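Local coordinates for probable 2-hydroxyhepta-2,4-diene-1,7-dioate isomerase (Thermus thermophilus, PDB 2DFU), which acts as a 2-hydroxyhepta-2,4-diene-1,7-dioate isomerase, a metal-binding enzyme of the fumarylacetoacetate hydrolase family, at the interface of chains A and B. Sequence-based numbering; all coordinates share one arbitrary frame. Chains: chain A/B, probable 2-hydroxyhepta-2,4-diene-1,7-dioate isomerase.

Contact 1: the interface of chains A and B. Residues chain A 82, 84, 159, 163; chain B 49, 80, 217-218.
The carboxamide of A:Asn84 sits against two side chains of chain B, B:Lys49 and B:Met217, and crosses each at about a right angle. Its oxygen OD1 faces the methylenes of the lysine, 3.6 Å from B:Lys49 CD, while its nitrogen ND2 faces the thioether chain, 3.7 Å from B:Met217 CG. The amide is kept in this sense by a bond within chain A: ND2 donates to the backbone carbonyl A:Ser163 O at 2.8 Å, with the donor tilted 26° from the carbonyl plane. B:Lys49 runs extended past OD1 and bends only at its end (chi4 -60°), which carries the terminal amine away to its own chain. There NZ bonds B:Thr218 O at 2.7 Å, in the carbonyl plane, and the aliphatic stem is thereby held across the amide.

B:Met217 bends at chi3 (-85°), turning its methyl group CE toward A:Ser163, 3.3 Å from the hydroxyl OG. That hydroxyl accepts the backbone N-H of A:Gly82 at 2.7 Å in a nearly straight bond, which should help hold the surface on which the methyl rests. Around it, A:Val159 CG1 reaches CE from helix 159-162 at 4.1 Å, and B:Leu80 CD1 lies beside the serine oxygen. By fitting a methionine and a lysine of one subunit onto a hydrogen-bonded corner of the other, the patch probably contributes to holding together the two chains of the deposited assembly.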
ATOM      1  N   GLY A  82       2.058   4.358  -0.525  1.00 29.18           N
ATOM      2  CA  GLY A  82       1.334   3.656  -1.565  1.00 29.13           C
ATOM      3  C   GLY A  82       2.154   3.703  -2.838  1.00 28.15           C
ATOM      4  O   GLY A  82       3.056   4.528  -2.944  1.00 28.31           O
ATOM      5  N   ASN A  84       1.517   4.940  -5.513  1.00 26.90           N
ATOM      6  CA  ASN A  84       1.347   6.241  -6.160  1.00 26.05           C
ATOM      7  C   ASN A  84       2.523   7.179  -5.858  1.00 26.28           C
ATOM      8  O   ASN A  84       2.758   8.141  -6.590  1.00 25.59           O
ATOM      9  CB  ASN A  84       0.056   6.903  -5.685  1.00 27.43           C
ATOM     10  CG  ASN A  84       0.068   7.195  -4.190  1.00 30.08           C
ATOM     11  OD1 ASN A  84       0.035   6.278  -3.367  1.00 28.13           O
ATOM     12  ND2 ASN A  84       0.131   8.474  -3.835  1.00 26.71           N
ATOM     13  N   VAL A 159      -0.076   9.830   6.119  1.00 32.43           N
ATOM     14  CA  VAL A 159      -0.495   9.542   4.759  1.00 33.59           C
ATOM     15  C   VAL A 159      -0.086  10.623   3.756  1.00 34.86           C
ATOM     16  O   VAL A 159       0.637  10.329   2.800  1.00 33.44           O
ATOM     17  CB  VAL A 159      -2.006   9.289   4.670  1.00 34.02           C
ATOM     18  CG1 VAL A 159      -2.390   8.957   3.238  1.00 31.62           C
ATOM     19  CG2 VAL A 159      -2.380   8.131   5.581  1.00 34.05           C
ATOM     20  N   SER A 163       3.031   9.677   1.758  1.00 29.29           N
ATOM     21  CA  SER A 163       2.489   8.975   0.609  1.00 29.01           C
ATOM     22  C   SER A 163       1.792   9.792  -0.479  1.00 29.94           C
ATOM     23  O   SER A 163       0.966   9.259  -1.226  1.00 28.69           O
ATOM     24  CB  SER A 163       1.553   7.873   1.105  1.00 27.98           C
ATOM     25  OG  SER A 163       1.307   6.922   0.086  1.00 30.73           O
TER
ATOM     26  N   LYS B  49      -3.605   0.021  -3.432  1.00 30.55           N
ATOM     27  CA  LYS B  49      -3.548   0.500  -2.049  1.00 30.47           C
ATOM     28  C   LYS B  49      -4.938   0.580  -1.422  1.00 31.26           C
ATOM     29  O   LYS B  49      -5.953   0.639  -2.118  1.00 29.66           O
ATOM     30  CB  LYS B  49      -2.877   1.877  -1.968  1.00 28.62           C
ATOM     31  CG  LYS B  49      -3.582   2.963  -2.757  1.00 29.66           C
ATOM     32  CD  LYS B  49      -2.834   4.290  -2.679  1.00 28.43           C
ATOM     33  CE  LYS B  49      -3.473   5.328  -3.604  1.00 29.29           C
ATOM     34  NZ  LYS B  49      -3.460   4.887  -5.034  1.00 24.02           N
ATOM     35  N   LEU B  80      -3.340   3.870   6.130  1.00 33.23           N
ATOM     36  CA  LEU B  80      -3.222   2.880   5.066  1.00 31.89           C
ATOM     37  C   LEU B  80      -3.153   1.435   5.521  1.00 31.78           C
ATOM     38  O   LEU B  80      -2.683   1.133   6.620  1.00 32.07           O
ATOM     39  CB  LEU B  80      -1.974   3.161   4.224  1.00 33.26           C
ATOM     40  CG  LEU B  80      -1.886   4.447   3.401  1.00 36.65           C
ATOM     41  CD1 LEU B  80      -0.461   4.625   2.861  1.00 36.67           C
ATOM     42  CD2 LEU B  80      -2.892   4.384   2.264  1.00 35.32           C
ATOM     43  N   MET B 217      -3.270  12.462  -3.387  1.00 32.97           N
ATOM     44  CA  MET B 217      -3.030  11.058  -3.704  1.00 33.76           C
ATOM     45  C   MET B 217      -3.957  10.531  -4.796  1.00 32.75           C
ATOM     46  O   MET B 217      -5.178  10.525  -4.640  1.00 33.41           O
ATOM     47  CB  MET B 217      -3.191  10.222  -2.429  1.00 32.28           C
ATOM     48  CG  MET B 217      -3.407   8.733  -2.652  1.00 34.40           C
ATOM     49  SD  MET B 217      -3.624   7.838  -1.086  1.00 35.43           S
ATOM     50  CE  MET B 217      -1.903   7.550  -0.627  1.00 34.68           C
ATOM     51  N   THR B 218      -3.371  10.084  -5.900  1.00 31.97           N
ATOM     52  CA  THR B 218      -4.154   9.546  -7.003  1.00 31.51           C
ATOM     53  C   THR B 218      -4.701   8.165  -6.652  1.00 31.32           C
ATOM     54  O   THR B 218      -3.964   7.303  -6.181  1.00 31.43           O
ATOM     55  CB  THR B 218      -3.302   9.420  -8.271  1.00 32.12           C
ATOM     56  OG1 THR B 218      -2.933  10.726  -8.726  1.00 33.99           O
ATOM     57  CG2 THR B 218      -4.072   8.688  -9.363  1.00 30.88           C
TER

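Contact 2: the interface of chains A and B. Residues chain A 216-217; chain B 107, 159-160, 163-164.
At the apolar centre the phenyl ring of A:Phe216 lies across the side chain of B:Arg160, with CG of the arginine over the middle of one ring face, 3.8 Å from the centroid, in a CH-pi contact. In this fumarylacetoacetate hydrolase-family fold, B:Arg160 belongs to the short helix 159-162, and the phenylalanine approaches from a loop of the other subunit. The contact reaches back to the helix itself, since A:Phe216 CE1 stands 3.6 Å from B:Arg160 CA. At the ring's edge, in its plane, lies the methyl group B:Val159 CG1, 3.9 Å from A:Phe216 CE1.

The arginine CG is also positioned within its own chain, where it lies over one face of the B:Phe107 ring, offset toward the rim. The rim atom B:Phe107 CE2 lies 3.5 Å from A:Phe216 CB, which stands above the B:Phe107 ring plane on the arginine's side. With chi1 at 69°, the A:Phe216 ring is folded between its own backbone N and carbonyl carbon and turned onto the arginine.

Farther out, the thioether of A:Met217 ends near B:Ser163 as the twin of the pair in the exchanged chains, with A:Met217 CE 3.4 Å from the carbonyl B:Ser163 O. On another side, A:Phe216 O lies 3.4 Å from B:Ala164 CA. Beyond the ring the arginine chain bends at chi3, and its guanidinium plane stands 54° from the phenyl plane rather than stacking flat upon it.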
ATOM      1  N   PHE A 216       4.459 -10.202  11.124  1.00 38.98           N
ATOM      2  CA  PHE A 216       3.044  -9.843  11.143  1.00 36.37           C
ATOM      3  C   PHE A 216       2.521  -9.433   9.766  1.00 36.55           C
ATOM      4  O   PHE A 216       1.314  -9.435   9.527  1.00 36.07           O
ATOM      5  CB  PHE A 216       2.819  -8.700  12.139  1.00 35.87           C
ATOM      6  CG  PHE A 216       3.418  -7.386  11.705  1.00 34.57           C
ATOM      7  CD1 PHE A 216       2.674  -6.484  10.942  1.00 34.80           C
ATOM      8  CD2 PHE A 216       4.724  -7.053  12.048  1.00 33.03           C
ATOM      9  CE1 PHE A 216       3.225  -5.264  10.526  1.00 31.30           C
ATOM     10  CE2 PHE A 216       5.288  -5.838  11.640  1.00 31.60           C
ATOM     11  CZ  PHE A 216       4.533  -4.942  10.875  1.00 32.38           C
ATOM     12  N   MET A 217       3.439  -9.089   8.867  1.00 34.66           N
ATOM     13  CA  MET A 217       3.075  -8.651   7.523  1.00 34.25           C
ATOM     14  C   MET A 217       3.852  -9.417   6.464  1.00 33.70           C
ATOM     15  O   MET A 217       5.081  -9.358   6.422  1.00 36.46           O
ATOM     16  CB  MET A 217       3.345  -7.142   7.396  1.00 33.59           C
ATOM     17  CG  MET A 217       3.341  -6.588   5.976  1.00 32.61           C
ATOM     18  SD  MET A 217       3.667  -4.798   5.948  1.00 32.43           S
ATOM     19  CE  MET A 217       2.012  -4.151   6.259  1.00 29.04           C
TER
ATOM     20  N   PHE B 107       1.214 -10.744  18.847  1.00 51.99           N
ATOM     21  CA  PHE B 107       1.732  -9.467  19.317  1.00 49.52           C
ATOM     22  C   PHE B 107       0.718  -8.544  19.977  1.00 48.74           C
ATOM     23  O   PHE B 107       1.078  -7.462  20.431  1.00 47.88           O
ATOM     24  CB  PHE B 107       2.397  -8.729  18.150  1.00 49.02           C
ATOM     25  CG  PHE B 107       1.459  -8.411  17.019  1.00 47.60           C
ATOM     26  CD1 PHE B 107       0.541  -7.368  17.130  1.00 47.29           C
ATOM     27  CD2 PHE B 107       1.478  -9.166  15.852  1.00 47.22           C
ATOM     28  CE1 PHE B 107      -0.345  -7.085  16.091  1.00 47.74           C
ATOM     29  CE2 PHE B 107       0.595  -8.890  14.811  1.00 46.75           C
ATOM     30  CZ  PHE B 107      -0.318  -7.847  14.932  1.00 45.68           C
ATOM     31  N   VAL B 159       0.910   0.624  11.377  1.00 34.14           N
ATOM     32  CA  VAL B 159       1.209  -0.462  10.448  1.00 34.30           C
ATOM     33  C   VAL B 159       0.821  -1.827  11.007  1.00 34.58           C
ATOM     34  O   VAL B 159       0.034  -2.560  10.410  1.00 32.75           O
ATOM     35  CB  VAL B 159       2.710  -0.480  10.083  1.00 34.33           C
ATOM     36  CG1 VAL B 159       3.003  -1.632   9.137  1.00 32.54           C
ATOM     37  CG2 VAL B 159       3.095   0.840   9.440  1.00 31.90           C
ATOM     38  N   ARG B 160       1.387  -2.171  12.155  1.00 36.24           N
ATOM     39  CA  ARG B 160       1.095  -3.450  12.785  1.00 37.83           C
ATOM     40  C   ARG B 160      -0.328  -3.434  13.364  1.00 37.43           C
ATOM     41  O   ARG B 160      -1.000  -4.457  13.422  1.00 36.67           O
ATOM     42  CB  ARG B 160       2.135  -3.714  13.880  1.00 38.28           C
ATOM     43  CG  ARG B 160       2.146  -5.124  14.413  1.00 41.77           C
ATOM     44  CD  ARG B 160       3.405  -5.404  15.222  1.00 41.17           C
ATOM     45  NE  ARG B 160       3.687  -4.369  16.214  1.00 40.24           N
ATOM     46  CZ  ARG B 160       4.392  -4.577  17.324  1.00 41.48           C
ATOM     47  NH1 ARG B 160       4.878  -5.785  17.581  1.00 40.98           N
ATOM     48  NH2 ARG B 160       4.610  -3.583  18.177  1.00 39.60           N
ATOM     49  N   SER B 163      -2.517  -2.990   9.572  1.00 34.46           N
ATOM     50  CA  SER B 163      -2.139  -3.683   8.345  1.00 34.36           C
ATOM     51  C   SER B 163      -1.479  -5.053   8.477  1.00 33.88           C
ATOM     52  O   SER B 163      -0.776  -5.495   7.565  1.00 31.27           O
ATOM     53  CB  SER B 163      -1.246  -2.764   7.507  1.00 35.01           C
ATOM     54  OG  SER B 163      -1.194  -3.197   6.159  1.00 38.97           O
ATOM     55  N   ALA B 164      -1.689  -5.731   9.598  1.00 33.56           N
ATOM     56  CA  ALA B 164      -1.119  -7.065   9.752  1.00 31.67           C
ATOM     57  C   ALA B 164      -1.899  -7.963   8.791  1.00 31.47           C
ATOM     58  O   ALA B 164      -2.969  -7.581   8.308  1.00 30.58           O
ATOM     59  CB  ALA B 164      -1.281  -7.556  11.187  1.00 31.89           C
TER

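Contact 3: the interface of chains A and B. Residues chain A 48-49, 83; chain B 48-49, 82-84.
In this fumarylacetoacetate hydrolase-family protein, A:Lys49 passes over the segment B:Gly82 to B:Asn84, which leads from strand 78-81 into the 3-10 helix 83-85. A:Lys49 CB faces the ring methylene B:Pro83 CD at 4.3 Å. With chi1 at 60°, CG takes the place between the backbone N and the carbonyl carbon, and from there the chain runs straight. A:Lys49 CD passes the glycine, 4.2 Å from B:Gly82 CA, and comes up to the carboxamide oxygen B:Asn84 OD1. A:Lys49 CE stays beside B:Asn84 OD1 at 3.5 Å, so that two neighbouring methylenes line this oxygen while the lysine and asparagine cross at about a right angle. The bend at chi4 (-64°) then turns the side-chain nitrogen A:Lys49 NZ aside, leaving it 4.0 Å from B:Asn84 CB.

Next to the lysine, A:Thr48 rests on the proline ring. Its side chain meets that ring at a slant, and its carbonyl oxygen A:Thr48 O lies 3.3 Å from B:Pro83 CG. The two-fold equivalent contact lies close by, with B:Thr48 O lying against CG and CD of A:Pro83. The two threonine carbonyls, each flanked by the proline of the other chain, also share a water molecule, which stands 2.7 Å from A:Thr48 O and 2.6 Å from B:Thr48 O.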
ATOM      1  N   THR A  48       3.507  -4.298  -4.210  1.00 30.79           N
ATOM      2  CA  THR A  48       2.111  -4.365  -3.813  1.00 30.68           C
ATOM      3  C   THR A  48       1.996  -3.356  -2.677  1.00 30.30           C
ATOM      4  O   THR A  48       0.912  -2.869  -2.366  1.00 31.43           O
ATOM      5  CB  THR A  48       1.720  -5.763  -3.278  1.00 31.36           C
ATOM      6  OG1 THR A  48       2.459  -6.046  -2.080  1.00 29.80           O
ATOM      7  CG2 THR A  48       2.004  -6.834  -4.330  1.00 30.58           C
ATOM      8  N   LYS A  49       3.135  -3.046  -2.064  1.00 30.36           N
ATOM      9  CA  LYS A  49       3.190  -2.083  -0.967  1.00 29.62           C
ATOM     10  C   LYS A  49       4.632  -1.681  -0.668  1.00 29.19           C
ATOM     11  O   LYS A  49       5.569  -2.379  -1.048  1.00 30.28           O
ATOM     12  CB  LYS A  49       2.540  -2.671   0.290  1.00 29.44           C
ATOM     13  CG  LYS A  49       3.194  -3.945   0.797  1.00 26.61           C
ATOM     14  CD  LYS A  49       2.438  -4.493   2.003  1.00 28.18           C
ATOM     15  CE  LYS A  49       3.076  -5.774   2.526  1.00 23.61           C
ATOM     16  NZ  LYS A  49       2.983  -6.851   1.515  1.00 25.07           N
ATOM     17  N   PRO A  83       1.890   2.820  -3.811  1.00 28.77           N
ATOM     18  CA  PRO A  83       2.636   2.810  -5.074  1.00 28.25           C
ATOM     19  C   PRO A  83       2.545   4.149  -5.815  1.00 28.22           C
ATOM     20  O   PRO A  83       3.395   4.460  -6.647  1.00 29.79           O
ATOM     21  CB  PRO A  83       1.979   1.674  -5.849  1.00 28.62           C
ATOM     22  CG  PRO A  83       1.599   0.713  -4.751  1.00 28.68           C
ATOM     23  CD  PRO A  83       1.009   1.640  -3.715  1.00 29.82           C
TER
ATOM     24  N   THR B  48      -4.199  -1.303  -5.468  1.00 28.87           N
ATOM     25  CA  THR B  48      -2.778  -0.986  -5.469  1.00 30.00           C
ATOM     26  C   THR B  48      -2.544  -0.504  -4.045  1.00 30.47           C
ATOM     27  O   THR B  48      -1.442  -0.613  -3.513  1.00 31.24           O
ATOM     28  CB  THR B  48      -2.416   0.148  -6.469  1.00 30.10           C
ATOM     29  OG1 THR B  48      -3.033   1.375  -6.057  1.00 27.74           O
ATOM     30  CG2 THR B  48      -2.883  -0.214  -7.880  1.00 29.09           C
ATOM     31  N   LYS B  49      -3.605   0.021  -3.432  1.00 30.55           N
ATOM     32  CA  LYS B  49      -3.548   0.500  -2.049  1.00 30.47           C
ATOM     33  C   LYS B  49      -4.938   0.580  -1.422  1.00 31.26           C
ATOM     34  O   LYS B  49      -5.953   0.639  -2.118  1.00 29.66           O
ATOM     35  CB  LYS B  49      -2.877   1.877  -1.968  1.00 28.62           C
ATOM     36  CG  LYS B  49      -3.582   2.963  -2.757  1.00 29.66           C
ATOM     37  CD  LYS B  49      -2.834   4.290  -2.679  1.00 28.43           C
ATOM     38  CE  LYS B  49      -3.473   5.328  -3.604  1.00 29.29           C
ATOM     39  NZ  LYS B  49      -3.460   4.887  -5.034  1.00 24.02           N
ATOM     40  N   GLY B  82      -2.025  -2.396   3.768  1.00 31.56           N
ATOM     41  CA  GLY B  82      -1.408  -2.996   2.602  1.00 30.76           C
ATOM     42  C   GLY B  82      -2.341  -4.080   2.095  1.00 31.06           C
ATOM     43  O   GLY B  82      -3.211  -4.530   2.842  1.00 30.64           O
ATOM     44  N   PRO B  83      -2.214  -4.504   0.830  1.00 31.17           N
ATOM     45  CA  PRO B  83      -3.104  -5.552   0.324  1.00 32.46           C
ATOM     46  C   PRO B  83      -2.977  -6.891   1.058  1.00 32.25           C
ATOM     47  O   PRO B  83      -3.839  -7.761   0.928  1.00 32.27           O
ATOM     48  CB  PRO B  83      -2.749  -5.640  -1.171  1.00 33.31           C
ATOM     49  CG  PRO B  83      -1.428  -4.893  -1.292  1.00 36.22           C
ATOM     50  CD  PRO B  83      -1.532  -3.811  -0.272  1.00 31.71           C
ATOM     51  N   ASN B  84      -1.917  -7.046   1.845  1.00 30.35           N
ATOM     52  CA  ASN B  84      -1.726  -8.274   2.603  1.00 30.50           C
ATOM     53  C   ASN B  84      -2.817  -8.394   3.676  1.00 29.67           C
ATOM     54  O   ASN B  84      -3.051  -9.469   4.215  1.00 29.44           O
ATOM     55  CB  ASN B  84      -0.352  -8.275   3.273  1.00 28.62           C
ATOM     56  CG  ASN B  84      -0.202  -7.158   4.278  1.00 33.76           C
ATOM     57  OD1 ASN B  84      -0.097  -5.985   3.905  1.00 31.94           O
ATOM     58  ND2 ASN B  84      -0.212  -7.509   5.570  1.00 30.01           N
TER
HETATM   59  O   HOH W   1      -0.238  -0.716  -1.264  1.00 28.86           O

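Contact 3 lies between the other two, its C-alpha centre about 9 Å from that of contact 1 and about 13 Å from that of contact 2, while contacts 1 and 2 are about 18 Å apart. B:Lys49 takes part in both contact 1 and contact 3. Because the interface is two-fold symmetric, positions such as Lys49, Asn84, Ser163 and Met217 appear on both chains, and the shared water of contact 3 joins equivalent carbonyls. The three patches are neighbouring parts of one two-fold symmetric interface in which each subunit both gives and receives the same groups, consistent with a dimer.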